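Local coordinates for glycoside hydrolase family protein (Novosphingobium sp. PP1Y, PDB 6Q2F) that is an alpha-L-rhamnosidase, a glycoside hydrolase that probably cleaves terminal alpha-L-rhamnosyl groups from glycosides, at residues Arg524-Arg529 with Ser832-Asp837; Phe655-Leu660 with Arg712-Tyr717; Ala775-Asp780 with Gly786-Thr791. All coordinates share one frame; numbering follows the deposited sequence.

Contact 1 (Arg524-Arg529 with Ser832-Asp837)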
ATOM      1  N   ARG A 524      22.946  15.547   2.313  1.00 30.19           N
ATOM      2  CA  ARG A 524      22.794  16.506   1.223  1.00 26.21           C
ATOM      3  C   ARG A 524      24.084  17.245   0.893  1.00 27.30           C
ATOM      4  O   ARG A 524      24.154  17.901  -0.154  1.00 28.90           O
ATOM      5  CB  ARG A 524      21.706  17.535   1.561  1.00 25.74           C
ATOM      6  CG  ARG A 524      20.383  16.916   2.081  1.00 25.16           C
ATOM      7  CD  ARG A 524      19.500  16.467   0.934  1.00 24.39           C
ATOM      8  NE  ARG A 524      19.922  15.201   0.338  1.00 26.48           N
ATOM      9  CZ  ARG A 524      19.509  14.010   0.771  1.00 32.72           C
ATOM     10  NH1 ARG A 524      18.684  13.942   1.817  1.00 21.06           N
ATOM     11  NH2 ARG A 524      19.914  12.890   0.166  1.00 26.34           N
ATOM     12  N   GLY A 525      25.080  17.202   1.770  1.00 28.34           N
ATOM     13  CA  GLY A 525      26.366  17.805   1.484  1.00 29.63           C
ATOM     14  C   GLY A 525      26.502  19.283   1.772  1.00 34.89           C
ATOM     15  O   GLY A 525      27.503  19.870   1.356  1.00 41.18           O
ATOM     16  N   TYR A 526      25.530  19.919   2.429  1.00 32.45           N
ATOM     17  CA  TYR A 526      25.681  21.324   2.796  1.00 31.41           C
ATOM     18  C   TYR A 526      24.926  21.606   4.090  1.00 35.13           C
ATOM     19  O   TYR A 526      24.080  20.821   4.523  1.00 39.84           O
ATOM     20  CB  TYR A 526      25.206  22.281   1.682  1.00 26.94           C
ATOM     21  CG  TYR A 526      23.710  22.250   1.330  1.00 27.16           C
ATOM     22  CD1 TYR A 526      23.186  21.263   0.503  1.00 29.07           C
ATOM     23  CD2 TYR A 526      22.837  23.244   1.794  1.00 32.25           C
ATOM     24  CE1 TYR A 526      21.820  21.239   0.164  1.00 31.47           C
ATOM     25  CE2 TYR A 526      21.466  23.235   1.454  1.00 31.11           C
ATOM     26  CZ  TYR A 526      20.976  22.233   0.643  1.00 34.25           C
ATOM     27  OH  TYR A 526      19.628  22.230   0.309  1.00 34.64           O
ATOM     28  N   ASP A 527      25.255  22.745   4.697  1.00 29.52           N
ATOM     29  CA  ASP A 527      24.722  23.153   5.995  1.00 33.54           C
ATOM     30  C   ASP A 527      23.297  23.691   5.847  1.00 31.86           C
ATOM     31  O   ASP A 527      23.069  24.669   5.131  1.00 37.19           O
ATOM     32  CB  ASP A 527      25.653  24.214   6.584  1.00 31.63           C
ATOM     33  CG  ASP A 527      25.342  24.542   8.039  1.00 39.22           C
ATOM     34  OD1 ASP A 527      24.300  24.100   8.572  1.00 39.20           O
ATOM     35  OD2 ASP A 527      26.158  25.268   8.648  1.00 46.28           O
ATOM     36  N   ALA A 528      22.334  23.069   6.530  1.00 31.57           N
ATOM     37  CA  ALA A 528      20.954  23.546   6.453  1.00 29.68           C
ATOM     38  C   ALA A 528      20.697  24.808   7.274  1.00 36.36           C
ATOM     39  O   ALA A 528      19.690  25.481   7.030  1.00 37.47           O
ATOM     40  CB  ALA A 528      19.979  22.453   6.902  1.00 26.49           C
ATOM     41  N   ARG A 529      21.587  25.172   8.203  1.00 32.65           N
ATOM     42  CA  ARG A 529      21.299  26.259   9.142  1.00 37.14           C
ATOM     43  C   ARG A 529      20.901  27.573   8.478  1.00 38.97           C
ATOM     44  O   ARG A 529      19.901  28.172   8.908  1.00 38.56           O
ATOM     45  CB  ARG A 529      22.492  26.461  10.087  1.00 36.83           C
ATOM     46  CG  ARG A 529      22.348  25.640  11.362  1.00 51.23           C
ATOM     47  CD  ARG A 529      23.682  25.050  11.833  1.00 60.74           C
ATOM     48  NE  ARG A 529      24.492  25.996  12.586  1.00 68.67           N
ATOM     49  CZ  ARG A 529      25.678  26.455  12.189  1.00 73.02           C
ATOM     50  NH1 ARG A 529      26.200  26.046  11.038  1.00 65.82           N
ATOM     51  NH2 ARG A 529      26.344  27.321  12.950  1.00 69.65           N
ATOM     52  N   SER A 832      24.212  20.161  -5.762  1.00 39.19           N
ATOM     53  CA  SER A 832      25.232  20.442  -6.764  1.00 41.25           C
ATOM     54  C   SER A 832      25.609  21.922  -6.784  1.00 43.71           C
ATOM     55  O   SER A 832      26.788  22.251  -6.970  1.00 46.49           O
ATOM     56  CB  SER A 832      24.776  19.956  -8.144  1.00 35.91           C
ATOM     57  OG  SER A 832      23.521  20.494  -8.520  1.00 47.14           O
ATOM     58  N   ALA A 833      24.654  22.832  -6.570  1.00 37.69           N
ATOM     59  CA  ALA A 833      25.023  24.243  -6.503  1.00 41.58           C
ATOM     60  C   ALA A 833      25.886  24.526  -5.273  1.00 45.08           C
ATOM     61  O   ALA A 833      26.885  25.253  -5.354  1.00 43.07           O
ATOM     62  CB  ALA A 833      23.779  25.133  -6.499  1.00 34.73           C
ATOM     63  N   GLN A 834      25.527  23.930  -4.123  1.00 45.94           N
ATOM     64  CA  GLN A 834      26.275  24.174  -2.891  1.00 45.71           C
ATOM     65  C   GLN A 834      27.678  23.582  -2.950  1.00 39.63           C
ATOM     66  O   GLN A 834      28.603  24.133  -2.350  1.00 46.21           O
ATOM     67  CB  GLN A 834      25.522  23.597  -1.695  1.00 36.68           C
ATOM     68  CG  GLN A 834      24.239  24.334  -1.366  1.00 38.62           C
ATOM     69  CD  GLN A 834      24.513  25.702  -0.763  1.00 44.50           C
ATOM     70  OE1 GLN A 834      25.317  25.830   0.157  1.00 48.89           O
ATOM     71  NE2 GLN A 834      23.859  26.726  -1.286  1.00 38.45           N
ATOM     72  N   GLU A 835      27.855  22.456  -3.639  1.00 39.12           N
ATOM     73  CA  GLU A 835      29.163  21.832  -3.758  1.00 35.43           C
ATOM     74  C   GLU A 835      29.958  22.363  -4.945  1.00 45.37           C
ATOM     75  O   GLU A 835      31.081  21.905  -5.164  1.00 50.68           O
ATOM     76  CB  GLU A 835      29.010  20.307  -3.858  1.00 37.68           C
ATOM     77  CG  GLU A 835      28.281  19.699  -2.656  1.00 41.14           C
ATOM     78  CD  GLU A 835      28.279  18.174  -2.638  1.00 45.25           C
ATOM     79  OE1 GLU A 835      28.156  17.549  -3.711  1.00 40.25           O
ATOM     80  OE2 GLU A 835      28.405  17.602  -1.536  1.00 48.68           O
ATOM     81  N   GLY A 836      29.413  23.317  -5.705  1.00 45.99           N
ATOM     82  CA  GLY A 836      30.135  23.901  -6.821  1.00 47.42           C
ATOM     83  C   GLY A 836      30.146  23.090  -8.099  1.00 54.91           C
ATOM     84  O   GLY A 836      31.027  23.302  -8.940  1.00 62.62           O
ATOM     85  N   ASP A 837      29.198  22.174  -8.258  1.00 50.03           N
ATOM     86  CA  ASP A 837      29.107  21.301  -9.428  1.00 55.53           C
ATOM     87  C   ASP A 837      28.063  21.709 -10.456  1.00 65.90           C
ATOM     88  O   ASP A 837      27.492  20.918 -11.168  1.00 65.27           O
ATOM     89  CB  ASP A 837      28.886  19.856  -9.009  1.00 46.89           C
ATOM     90  CG  ASP A 837      30.064  19.263  -8.318  1.00 48.59           C
ATOM     91  OD1 ASP A 837      31.173  19.379  -8.809  1.00 53.51           O
ATOM     92  OD2 ASP A 837      29.890  18.662  -7.277  1.00 48.77           O
TER
HETATM   93  O   HOH W   1      28.693  22.218   0.357  1.00 47.06           O
HETATM   94  O   HOH W   2      29.810  18.117   0.712  1.00 48.04           O
HETATM   95  O   HOH W   3      24.555  26.273   3.361  1.00 44.13           O
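Q834 meets Y526 with its aliphatic middle rather than its amide: CG of Q834 sits over one face of the phenol ring, 3.7 Å from the centroid and 21° off the normal. The approach is offset toward the CG end of the ring, where Q834 CG comes within 3.4 Å of Y526 CG. With chi1 at 65°, the ring of Y526 is tucked between its own backbone N and carbonyl carbon, and this presents the face to helix 831-834. A bend at chi2 of Q834 carries the amide on above the same face, out past the CG-CD2 rim, the two planes 41° apart.

The tyrosine is fixed from its own side, by an edge-to-face contact with F520 and a hydrogen bond from the hydroxyl end to D552 on helix 543-575. Beside it, G525 leaves helix 516-524 with positive phi. Its CA is 3.6 Å from E835 OE2, and a beta carbon would run into that oxygen. One water spans the gap, donating to G525 O at 3.0 Å and to E835 OE2 at 2.7 Å.

The contact joins the loop after helix 516-524 to the end of helix 831-834, which closes in a Schellman motif at G836. The larger direct contact is thus apolar, a CH-pi touch on a ring held by F520 and, through its hydroxyl, by D552, while a water bridges carbonyl and carboxylate, consistent with a partly hydrated junction.

Contact 2 (Phe655-Leu660 with Arg712-Tyr717)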
ATOM      1  N   PHE A 655     -18.411 -14.309   0.466  1.00 30.99           N
ATOM      2  CA  PHE A 655     -17.360 -14.791  -0.420  1.00 30.19           C
ATOM      3  C   PHE A 655     -17.151 -16.286  -0.264  1.00 31.58           C
ATOM      4  O   PHE A 655     -17.023 -16.800   0.848  1.00 29.39           O
ATOM      5  CB  PHE A 655     -16.005 -14.070  -0.153  1.00 29.78           C
ATOM      6  CG  PHE A 655     -16.074 -12.583  -0.237  1.00 36.44           C
ATOM      7  CD1 PHE A 655     -16.393 -11.827   0.890  1.00 35.35           C
ATOM      8  CD2 PHE A 655     -15.793 -11.932  -1.435  1.00 30.06           C
ATOM      9  CE1 PHE A 655     -16.431 -10.427   0.820  1.00 38.27           C
ATOM     10  CE2 PHE A 655     -15.826 -10.536  -1.522  1.00 34.16           C
ATOM     11  CZ  PHE A 655     -16.142  -9.779  -0.395  1.00 35.83           C
ATOM     12  N   ALA A 656     -17.115 -16.960  -1.391  1.00 34.30           N
ATOM     13  CA  ALA A 656     -16.616 -18.310  -1.533  1.00 35.72           C
ATOM     14  C   ALA A 656     -15.427 -18.222  -2.476  1.00 32.14           C
ATOM     15  O   ALA A 656     -15.232 -17.188  -3.122  1.00 27.41           O
ATOM     16  CB  ALA A 656     -17.697 -19.248  -2.088  1.00 24.75           C
ATOM     17  N   PRO A 657     -14.594 -19.263  -2.569  1.00 31.50           N
ATOM     18  CA  PRO A 657     -13.400 -19.160  -3.431  1.00 32.99           C
ATOM     19  C   PRO A 657     -13.726 -18.746  -4.855  1.00 33.53           C
ATOM     20  O   PRO A 657     -12.924 -18.053  -5.495  1.00 32.60           O
ATOM     21  CB  PRO A 657     -12.807 -20.570  -3.357  1.00 32.60           C
ATOM     22  CG  PRO A 657     -13.245 -21.070  -2.010  1.00 35.28           C
ATOM     23  CD  PRO A 657     -14.637 -20.549  -1.846  1.00 28.74           C
ATOM     24  N   LYS A 658     -14.907 -19.082  -5.334  1.00 31.02           N
ATOM     25  CA  LYS A 658     -15.305 -18.708  -6.673  1.00 34.65           C
ATOM     26  C   LYS A 658     -15.293 -17.189  -6.816  1.00 29.44           C
ATOM     27  O   LYS A 658     -15.004 -16.688  -7.847  1.00 31.37           O
ATOM     28  CB  LYS A 658     -16.639 -19.351  -7.090  1.00 33.28           C
ATOM     29  CG  LYS A 658     -17.869 -18.508  -6.889  1.00 39.95           C
ATOM     30  CD  LYS A 658     -19.152 -19.316  -6.919  1.00 48.53           C
ATOM     31  CE  LYS A 658     -19.343 -20.093  -8.217  1.00 56.28           C
ATOM     32  NZ  LYS A 658     -20.743 -20.362  -8.601  1.00 52.44           N
ATOM     33  N   ASP A 659     -15.605 -16.478  -5.758  1.00 30.31           N
ATOM     34  CA  ASP A 659     -15.599 -15.022  -5.788  1.00 33.65           C
ATOM     35  C   ASP A 659     -14.219 -14.430  -5.572  1.00 35.04           C
ATOM     36  O   ASP A 659     -14.013 -13.246  -5.857  1.00 36.24           O
ATOM     37  CB  ASP A 659     -16.515 -14.462  -4.708  1.00 31.47           C
ATOM     38  CG  ASP A 659     -17.915 -15.003  -4.813  1.00 36.60           C
ATOM     39  OD1 ASP A 659     -18.577 -14.659  -5.807  1.00 39.48           O
ATOM     40  OD2 ASP A 659     -18.329 -15.757  -3.911  1.00 36.98           O
ATOM     41  N   LEU A 660     -13.285 -15.204  -5.031  1.00 32.88           N
ATOM     42  CA  LEU A 660     -12.002 -14.645  -4.655  1.00 34.38           C
ATOM     43  C   LEU A 660     -10.922 -14.871  -5.693  1.00 35.87           C
ATOM     44  O   LEU A 660      -9.893 -14.203  -5.635  1.00 32.70           O
ATOM     45  CB  LEU A 660     -11.551 -15.237  -3.319  1.00 34.27           C
ATOM     46  CG  LEU A 660     -12.544 -15.023  -2.177  1.00 35.84           C
ATOM     47  CD1 LEU A 660     -12.076 -15.762  -0.918  1.00 29.96           C
ATOM     48  CD2 LEU A 660     -12.702 -13.530  -1.903  1.00 35.90           C
ATOM     49  N   ARG A 712      -9.387 -26.430   1.886  1.00 31.70           N
ATOM     50  CA  ARG A 712      -8.055 -26.924   1.541  1.00 26.46           C
ATOM     51  C   ARG A 712      -7.752 -26.835   0.045  1.00 26.82           C
ATOM     52  O   ARG A 712      -6.644 -26.387  -0.296  1.00 23.90           O
ATOM     53  CB  ARG A 712      -7.891 -28.367   2.061  1.00 25.65           C
ATOM     54  CG  ARG A 712      -6.573 -29.077   1.683  1.00 31.03           C
ATOM     55  CD  ARG A 712      -5.400 -28.404   2.334  1.00 45.50           C
ATOM     56  NE  ARG A 712      -4.131 -29.088   2.088  1.00 56.49           N
ATOM     57  CZ  ARG A 712      -3.386 -29.659   3.029  1.00 43.26           C
ATOM     58  NH1 ARG A 712      -3.770 -29.626   4.305  1.00 33.42           N
ATOM     59  NH2 ARG A 712      -2.244 -30.241   2.689  1.00 35.93           N
ATOM     60  N   PRO A 713      -8.651 -27.222  -0.881  1.00 29.56           N
ATOM     61  CA  PRO A 713      -8.320 -27.070  -2.310  1.00 30.00           C
ATOM     62  C   PRO A 713      -8.063 -25.630  -2.706  1.00 28.03           C
ATOM     63  O   PRO A 713      -7.162 -25.376  -3.504  1.00 29.09           O
ATOM     64  CB  PRO A 713      -9.553 -27.646  -3.031  1.00 26.00           C
ATOM     65  CG  PRO A 713     -10.141 -28.611  -2.037  1.00 27.32           C
ATOM     66  CD  PRO A 713      -9.944 -27.899  -0.700  1.00 23.21           C
ATOM     67  N   TRP A 714      -8.820 -24.681  -2.148  1.00 26.09           N
ATOM     68  CA  TRP A 714      -8.572 -23.257  -2.393  1.00 26.56           C
ATOM     69  C   TRP A 714      -7.189 -22.849  -1.892  1.00 29.16           C
ATOM     70  O   TRP A 714      -6.419 -22.216  -2.615  1.00 30.70           O
ATOM     71  CB  TRP A 714      -9.691 -22.438  -1.720  1.00 29.03           C
ATOM     72  CG  TRP A 714      -9.493 -20.926  -1.544  1.00 32.78           C
ATOM     73  CD1 TRP A 714      -9.541 -20.232  -0.360  1.00 29.44           C
ATOM     74  CD2 TRP A 714      -9.241 -19.938  -2.570  1.00 34.74           C
ATOM     75  NE1 TRP A 714      -9.343 -18.889  -0.585  1.00 28.58           N
ATOM     76  CE2 TRP A 714      -9.169 -18.679  -1.929  1.00 28.89           C
ATOM     77  CE3 TRP A 714      -9.084 -19.995  -3.958  1.00 31.01           C
ATOM     78  CZ2 TRP A 714      -8.921 -17.493  -2.625  1.00 27.41           C
ATOM     79  CZ3 TRP A 714      -8.840 -18.801  -4.657  1.00 24.35           C
ATOM     80  CH2 TRP A 714      -8.761 -17.580  -3.987  1.00 33.66           C
ATOM     81  N   VAL A 715      -6.837 -23.233  -0.664  1.00 23.92           N
ATOM     82  CA  VAL A 715      -5.517 -22.889  -0.143  1.00 24.07           C
ATOM     83  C   VAL A 715      -4.428 -23.582  -0.961  1.00 24.30           C
ATOM     84  O   VAL A 715      -3.361 -23.008  -1.211  1.00 30.03           O
ATOM     85  CB  VAL A 715      -5.435 -23.227   1.357  1.00 21.88           C
ATOM     86  CG1 VAL A 715      -4.051 -22.909   1.918  1.00 18.67           C
ATOM     87  CG2 VAL A 715      -6.520 -22.450   2.139  1.00 19.80           C
ATOM     88  N   ASP A 716      -4.690 -24.821  -1.413  1.00 28.40           N
ATOM     89  CA  ASP A 716      -3.725 -25.517  -2.262  1.00 29.78           C
ATOM     90  C   ASP A 716      -3.511 -24.765  -3.570  1.00 33.81           C
ATOM     91  O   ASP A 716      -2.402 -24.724  -4.108  1.00 26.60           O
ATOM     92  CB  ASP A 716      -4.208 -26.935  -2.566  1.00 33.18           C
ATOM     93  CG  ASP A 716      -3.943 -27.921  -1.437  1.00 35.65           C
ATOM     94  OD1 ASP A 716      -3.054 -27.688  -0.603  1.00 42.90           O
ATOM     95  OD2 ASP A 716      -4.609 -28.971  -1.432  1.00 50.62           O
ATOM     96  N   TYR A 717      -4.578 -24.191  -4.116  1.00 29.81           N
ATOM     97  CA  TYR A 717      -4.453 -23.392  -5.327  1.00 28.26           C
ATOM     98  C   TYR A 717      -3.533 -22.208  -5.092  1.00 27.23           C
ATOM     99  O   TYR A 717      -2.663 -21.905  -5.925  1.00 25.32           O
ATOM    100  CB  TYR A 717      -5.845 -22.934  -5.763  1.00 25.30           C
ATOM    101  CG  TYR A 717      -5.857 -21.903  -6.861  1.00 29.39           C
ATOM    102  CD1 TYR A 717      -5.769 -20.535  -6.571  1.00 21.74           C
ATOM    103  CD2 TYR A 717      -5.958 -22.291  -8.188  1.00 24.53           C
ATOM    104  CE1 TYR A 717      -5.802 -19.595  -7.589  1.00 23.91           C
ATOM    105  CE2 TYR A 717      -5.993 -21.364  -9.199  1.00 25.75           C
ATOM    106  CZ  TYR A 717      -5.907 -20.026  -8.898  1.00 25.46           C
ATOM    107  OH  TYR A 717      -5.960 -19.130  -9.923  1.00 25.36           O
TER
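P657 and L660 both press on the indole of W714, in a helix-to-helix contact at the side of the (beta/alpha)8 barrel, where the start of helix 657-670 meets helix 712-726. The pyrrolidine lies over one face of the indole: P657 CB is 3.7 Å from W714 CD2, and P657 CG is 3.8 Å from W714 CG. This is an off-centre CH-pi contact, CB standing 4.1 Å from the centroid of the five-membered ring. L660 reaches the far part of the benzo ring, its CB 3.5 Å from W714 CZ2, with CD1 alongside at 4.0 Å from the same CZ2. The tryptophan extends to both because its CG stands anti to the backbone N (chi1 166°), carrying the ring out from helix 712-726.

An alanine in place of W714 would probably leave P657 without the ring face it lies over and L660 CB without its indole neighbour, opening a gap between the two helices.

Around this shell, M646 of barrel strand 642-649 touches both L660 and W714, I664 one turn further along helix 657-670 adds to the packing on the tryptophan, and W1071 meets the indole edge-to-face. The entry into helix 657-670 is held by D659, whose OD2 accepts the backbone N-H of A656 through its anti lone pair at 3.0 Å and 173°, and also forms a salt bridge with R1128 NH2.

Contact 3 (Ala775-Asp780 with Gly786-Thr791)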
ATOM      1  N   ALA A 775      24.768  -2.653 -12.148  1.00 29.84           N
ATOM      2  CA  ALA A 775      26.100  -2.658 -12.716  1.00 26.23           C
ATOM      3  C   ALA A 775      26.013  -3.092 -14.168  1.00 29.58           C
ATOM      4  O   ALA A 775      25.035  -3.715 -14.587  1.00 31.05           O
ATOM      5  CB  ALA A 775      27.037  -3.583 -11.941  1.00 25.84           C
ATOM      6  N   ASN A 776      27.052  -2.755 -14.936  1.00 30.29           N
ATOM      7  CA  ASN A 776      27.098  -3.150 -16.338  1.00 32.94           C
ATOM      8  C   ASN A 776      27.392  -4.640 -16.470  1.00 30.36           C
ATOM      9  O   ASN A 776      28.235  -5.189 -15.759  1.00 30.12           O
ATOM     10  CB  ASN A 776      28.176  -2.362 -17.091  1.00 29.84           C
ATOM     11  CG  ASN A 776      27.920  -0.861 -17.099  1.00 35.28           C
ATOM     12  OD1 ASN A 776      28.641  -0.098 -16.469  1.00 37.03           O
ATOM     13  ND2 ASN A 776      26.909  -0.434 -17.855  1.00 27.97           N
ATOM     14  N   ASP A 777      26.701  -5.300 -17.391  1.00 29.22           N
ATOM     15  CA  ASP A 777      27.103  -6.635 -17.840  1.00 31.62           C
ATOM     16  C   ASP A 777      26.873  -6.625 -19.348  1.00 32.14           C
ATOM     17  O   ASP A 777      25.763  -6.907 -19.830  1.00 33.55           O
ATOM     18  CB  ASP A 777      26.333  -7.750 -17.138  1.00 29.67           C
ATOM     19  CG  ASP A 777      26.781  -9.143 -17.585  1.00 34.07           C
ATOM     20  OD1 ASP A 777      28.010  -9.378 -17.622  1.00 34.46           O
ATOM     21  OD2 ASP A 777      25.917  -9.997 -17.897  1.00 34.95           O
ATOM     22  N   GLY A 778      27.916  -6.279 -20.077  1.00 37.14           N
ATOM     23  CA  GLY A 778      27.788  -6.126 -21.510  1.00 34.40           C
ATOM     24  C   GLY A 778      26.859  -4.971 -21.800  1.00 32.15           C
ATOM     25  O   GLY A 778      27.129  -3.820 -21.445  1.00 32.62           O
ATOM     26  N   GLU A 779      25.749  -5.268 -22.462  1.00 26.74           N
ATOM     27  CA  GLU A 779      24.762  -4.246 -22.769  1.00 31.49           C
ATOM     28  C   GLU A 779      23.652  -4.197 -21.725  1.00 32.65           C
ATOM     29  O   GLU A 779      22.760  -3.352 -21.833  1.00 34.13           O
ATOM     30  CB  GLU A 779      24.177  -4.480 -24.170  1.00 31.13           C
ATOM     31  CG  GLU A 779      22.969  -5.442 -24.208  1.00 38.68           C
ATOM     32  CD  GLU A 779      23.354  -6.921 -24.268  1.00 42.33           C
ATOM     33  OE1 GLU A 779      22.604  -7.712 -24.896  1.00 43.78           O
ATOM     34  OE2 GLU A 779      24.401  -7.295 -23.682  1.00 37.06           O
ATOM     35  N   ASP A 780      23.713  -5.065 -20.713  1.00 25.52           N
ATOM     36  CA  ASP A 780      22.672  -5.228 -19.707  1.00 26.96           C
ATOM     37  C   ASP A 780      23.031  -4.492 -18.421  1.00 27.49           C
ATOM     38  O   ASP A 780      24.187  -4.157 -18.164  1.00 32.56           O
ATOM     39  CB  ASP A 780      22.461  -6.708 -19.356  1.00 32.62           C
ATOM     40  CG  ASP A 780      21.852  -7.519 -20.489  1.00 36.29           C
ATOM     41  OD1 ASP A 780      21.241  -6.938 -21.406  1.00 35.59           O
ATOM     42  OD2 ASP A 780      21.989  -8.760 -20.436  1.00 39.93           O
ATOM     43  N   GLY A 786      20.509 -11.013  -9.339  1.00 27.29           N
ATOM     44  CA  GLY A 786      20.288 -11.655 -10.619  1.00 25.95           C
ATOM     45  C   GLY A 786      19.267 -10.955 -11.485  1.00 26.87           C
ATOM     46  O   GLY A 786      19.129 -11.310 -12.662  1.00 30.24           O
ATOM     47  N   ALA A 787      18.531  -9.987 -10.937  1.00 23.36           N
ATOM     48  CA  ALA A 787      17.731  -9.123 -11.782  1.00 23.20           C
ATOM     49  C   ALA A 787      18.618  -8.563 -12.884  1.00 28.13           C
ATOM     50  O   ALA A 787      19.781  -8.217 -12.649  1.00 24.17           O
ATOM     51  CB  ALA A 787      17.113  -7.996 -10.958  1.00 23.51           C
ATOM     52  N   ARG A 788      18.079  -8.513 -14.099  1.00 28.15           N
ATOM     53  CA  ARG A 788      18.878  -8.221 -15.283  1.00 26.20           C
ATOM     54  C   ARG A 788      17.989  -7.500 -16.280  1.00 29.92           C
ATOM     55  O   ARG A 788      16.964  -8.040 -16.700  1.00 29.87           O
ATOM     56  CB  ARG A 788      19.440  -9.507 -15.899  1.00 26.59           C
ATOM     57  CG  ARG A 788      19.972  -9.341 -17.326  1.00 31.49           C
ATOM     58  CD  ARG A 788      20.462 -10.670 -17.898  1.00 31.11           C
ATOM     59  NE  ARG A 788      21.547 -11.224 -17.104  1.00 28.28           N
ATOM     60  CZ  ARG A 788      22.827 -10.904 -17.279  1.00 35.79           C
ATOM     61  NH1 ARG A 788      23.176 -10.031 -18.226  1.00 30.35           N
ATOM     62  NH2 ARG A 788      23.756 -11.449 -16.508  1.00 33.12           N
ATOM     63  N   TYR A 789      18.391  -6.302 -16.688  1.00 26.11           N
ATOM     64  CA  TYR A 789      17.559  -5.466 -17.534  1.00 27.74           C
ATOM     65  C   TYR A 789      18.303  -5.067 -18.804  1.00 28.80           C
ATOM     66  O   TYR A 789      19.518  -4.813 -18.784  1.00 29.90           O
ATOM     67  CB  TYR A 789      17.136  -4.209 -16.785  1.00 32.43           C
ATOM     68  CG  TYR A 789      16.589  -4.503 -15.409  1.00 29.01           C
ATOM     69  CD1 TYR A 789      15.256  -4.847 -15.245  1.00 20.24           C
ATOM     70  CD2 TYR A 789      17.402  -4.447 -14.281  1.00 31.84           C
ATOM     71  CE1 TYR A 789      14.730  -5.121 -13.985  1.00 29.45           C
ATOM     72  CE2 TYR A 789      16.881  -4.701 -13.000  1.00 26.41           C
ATOM     73  CZ  TYR A 789      15.549  -5.046 -12.876  1.00 30.76           C
ATOM     74  OH  TYR A 789      15.024  -5.329 -11.643  1.00 29.91           O
ATOM     75  N   LYS A 790      17.530  -4.960 -19.893  1.00 24.88           N
ATOM     76  CA  LYS A 790      18.032  -4.436 -21.156  1.00 30.97           C
ATOM     77  C   LYS A 790      18.178  -2.924 -21.130  1.00 30.94           C
ATOM     78  O   LYS A 790      19.006  -2.382 -21.869  1.00 25.84           O
ATOM     79  CB  LYS A 790      17.102  -4.816 -22.316  1.00 30.85           C
ATOM     80  CG  LYS A 790      16.718  -6.274 -22.360  1.00 31.53           C
ATOM     81  CD  LYS A 790      17.919  -7.182 -22.483  1.00 33.40           C
ATOM     82  CE  LYS A 790      18.747  -6.895 -23.721  1.00 38.90           C
ATOM     83  NZ  LYS A 790      19.872  -7.878 -23.815  1.00 46.59           N
ATOM     84  N   THR A 791      17.396  -2.226 -20.310  1.00 27.36           N
ATOM     85  CA  THR A 791      17.411  -0.771 -20.357  1.00 28.60           C
ATOM     86  C   THR A 791      16.814  -0.193 -19.083  1.00 31.68           C
ATOM     87  O   THR A 791      16.055  -0.856 -18.367  1.00 25.63           O
ATOM     88  CB  THR A 791      16.632  -0.246 -21.563  1.00 33.43           C
ATOM     89  OG1 THR A 791      16.788   1.172 -21.640  1.00 34.82           O
ATOM     90  CG2 THR A 791      15.157  -0.557 -21.387  1.00 34.80           C
TER
HETATM   91  O   HOH W   4      21.260  -1.530 -20.370  1.00 30.59           O
HETATM   92  O   HOH W   5      20.848  -2.753 -23.607  1.00 31.59           O
HETATM   93  O   HOH W   6      19.835  -9.728 -22.261  1.00 43.06           O
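R788 and K790 bind three acids, D777, E779 and D780, in one salt-bridge network. The guanidinium of R788 grips D777 end-on, both nitrogens sharing one oxygen: NH1 is 2.8 Å and NH2 3.0 Å from D777 OD2, which lies in the guanidinium plane. The same NH1 reaches the anti lone pair of D780 OD2 at 2.8 Å. A bend at chi3 (-61°) turns the otherwise extended arginine toward both acids. D780 links the two bases, for its other oxygen, OD1, takes K790 NZ on the syn side at 2.9 Å. K790 NZ also bonds E779 OE1, 2.9 Å away, from above that carboxylate's plane. The cations probably offset most of the three carboxylates' charge, D780 being shared by both.

Backbone contacts are fewer. D780 CA makes a CA-H...O contact with Y789 O at 3.3 Å, while waters lie between the carbonyls of E779 and K790. The hydroxyl of Y789, whose side chain starts away from the acids, is bonded to D763.

Within 775-780, D777 and D780 exchange two backbone hydrogen bonds around a type II' turn, the signature of a tight two-residue beta hairpin, here at the edge of a mixed beta-sheet where strand 780-782 runs antiparallel to 788-794.

Overall arrangement
The three contacts are separate and lie in different parts of the chain. Contacts 1 and 2 are farthest apart, with centres about 56 Å from each other on opposite sides of the chain's centre, whereas contacts 1 and 3 are about 32 Å apart between centres and about 20 Å between nearest atoms. Contact 3 stands about 39 Å from contact 2, centre to centre. Along the sequence, contacts 2 and 3 follow one another within the long span that contact 1 bridges. None includes a ligand of the sodium ion, but contact 2 is related to it by topology: segment 655-660 follows barrel strand 642-649, which carries the sodium ligand E644.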